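Local coordinates for protein thiosulfate sulfurtransferase TUM1 (Saccharomyces cerevisiae, PDB 3UTN) that transfers persulfide sulfur from NFS1 to UBA4 for the 2-thiolation of the wobble uridine of tRNAs, and has thiosulfate sulfurtransferase activity, at residues V65-K70 against A164-Y169. Numbering follows the deposited sequence.
Sequences VDFLTK and AAFSPY
F67 and L68, on the last turn of helix 63-69, meet the backbone of A165 and the ring of F166 in a contact that shows how two segments can pack closely with no hydrogen bond between them; V163, just before the loop segment, supplies a backbone bond to L68. The tight part is the F67 ring. With CG anti to the backbone N (chi1 172°), it reaches to the loop, where A165 O lies at its edge, in plane, 3.1 Å from F67 CE2. One atom back, F67 CD2 meets the edge of the F166 ring at CD1, 3.7 Å away. L68 completes the grip: CD2 rests 3.3 Å from A165 O, while CG and CD1 bear on F166 CE1. F78, on strand 77-78, meets both phenylalanine rings. Replacing F67 with alanine is likely to leave A165 O without its aromatic edge and open a gap beside F166 CD1, with L68 and F78 still touching that ring. The looser side faces solvent, where exposed A164 and partly exposed A165 turn their methyls away from the helix. Far from the catalytic cysteine, the two segments join by apolar and CH...O contacts, the weakly positive C-H edge of F67 probably easing the carbonyl's approach.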
# COMPACT_ATOMS: atom_id res chain seq x y z
N VAL A 65 -16.94 9.06 4.96
CA VAL A 65 -18.29 8.73 5.39
C VAL A 65 -18.35 7.26 5.76
O VAL A 65 -18.95 6.89 6.76
CB VAL A 65 -19.34 9.07 4.31
CG1 VAL A 65 -20.65 8.34 4.57
CG2 VAL A 65 -19.56 10.57 4.28
N ASP A 66 -17.70 6.43 4.95
CA ASP A 66 -17.68 5.00 5.22
C ASP A 66 -17.01 4.71 6.53
O ASP A 66 -17.46 3.86 7.28
CB ASP A 66 -17.03 4.24 4.09
CG ASP A 66 -17.94 4.12 2.91
OD1 ASP A 66 -19.04 4.70 2.97
OD2 ASP A 66 -17.58 3.42 1.94
N PHE A 67 -15.94 5.43 6.83
CA PHE A 67 -15.33 5.23 8.12
C PHE A 67 -16.29 5.60 9.22
O PHE A 67 -16.44 4.88 10.21
CB PHE A 67 -14.08 6.07 8.28
CG PHE A 67 -13.54 6.02 9.66
CD1 PHE A 67 -12.80 4.92 10.07
CD2 PHE A 67 -13.84 7.01 10.58
CE1 PHE A 67 -12.31 4.84 11.36
CE2 PHE A 67 -13.37 6.93 11.88
CZ PHE A 67 -12.59 5.85 12.26
N LEU A 68 -16.93 6.75 9.05
CA LEU A 68 -17.73 7.34 10.10
C LEU A 68 -19.02 6.60 10.31
O LEU A 68 -19.53 6.55 11.42
CB LEU A 68 -18.03 8.79 9.76
CG LEU A 68 -16.80 9.69 9.71
CD1 LEU A 68 -17.18 10.99 9.03
CD2 LEU A 68 -16.24 9.95 11.09
N THR A 69 -19.55 6.03 9.25
CA THR A 69 -20.93 5.58 9.28
C THR A 69 -21.06 4.11 8.98
O THR A 69 -22.12 3.55 9.16
CB THR A 69 -21.79 6.37 8.28
OG1 THR A 69 -21.36 6.06 6.95
CG2 THR A 69 -21.63 7.85 8.51
N LYS A 70 -20.00 3.50 8.49
CA LYS A 70 -20.02 2.07 8.25
C LYS A 70 -19.20 1.38 9.31
O LYS A 70 -18.27 1.97 9.87
CB LYS A 70 -19.53 1.74 6.84
CG LYS A 70 -20.53 2.12 5.77
CD LYS A 70 -20.02 1.76 4.39
CE LYS A 70 -21.05 2.07 3.32
NZ LYS A 70 -21.37 3.52 3.30
N ALA A 164 -18.41 10.66 14.54
CA ALA A 164 -18.28 11.96 13.92
C ALA A 164 -16.84 12.40 14.11
O ALA A 164 -16.53 13.58 14.20
CB ALA A 164 -19.24 12.94 14.55
N ALA A 165 -15.95 11.41 14.18
CA ALA A 165 -14.54 11.66 14.36
C ALA A 165 -13.76 10.58 13.63
O ALA A 165 -14.18 9.43 13.59
CB ALA A 165 -14.18 11.68 15.84
N PHE A 166 -12.64 10.98 13.04
CA PHE A 166 -11.77 10.04 12.35
C PHE A 166 -10.88 9.35 13.32
O PHE A 166 -10.07 8.50 12.95
CB PHE A 166 -10.97 10.76 11.29
CG PHE A 166 -11.80 11.26 10.18
CD1 PHE A 166 -12.69 10.41 9.54
CD2 PHE A 166 -11.72 12.58 9.78
CE1 PHE A 166 -13.48 10.87 8.52
CE2 PHE A 166 -12.51 13.04 8.76
CZ PHE A 166 -13.39 12.19 8.13
N SER A 167 -11.03 9.72 14.58
CA SER A 167 -10.33 9.08 15.66
C SER A 167 -11.11 9.31 16.92
O SER A 167 -11.58 10.41 17.17
CB SER A 167 -8.94 9.67 15.83
OG SER A 167 -8.36 9.15 17.00
N PRO A 168 -11.25 8.26 17.74
CA PRO A 168 -11.88 8.38 19.05
C PRO A 168 -10.86 8.81 20.10
O PRO A 168 -11.21 8.99 21.26
CB PRO A 168 -12.34 6.96 19.33
CG PRO A 168 -11.30 6.12 18.66
CD PRO A 168 -10.91 6.86 17.42
N TYR A 169 -9.61 8.98 19.68
CA TYR A 169 -8.54 9.23 20.61
C TYR A 169 -8.26 10.71 20.70
O TYR A 169 -8.38 11.41 19.69
CB TYR A 169 -7.28 8.48 20.19
CG TYR A 169 -7.55 7.01 20.00
CD1 TYR A 169 -7.80 6.19 21.10
CD2 TYR A 169 -7.58 6.46 18.74
CE1 TYR A 169 -8.06 4.84 20.93
CE2 TYR A 169 -7.84 5.11 18.56
CZ TYR A 169 -8.08 4.31 19.65
OH TYR A 169 -8.33 2.98 19.47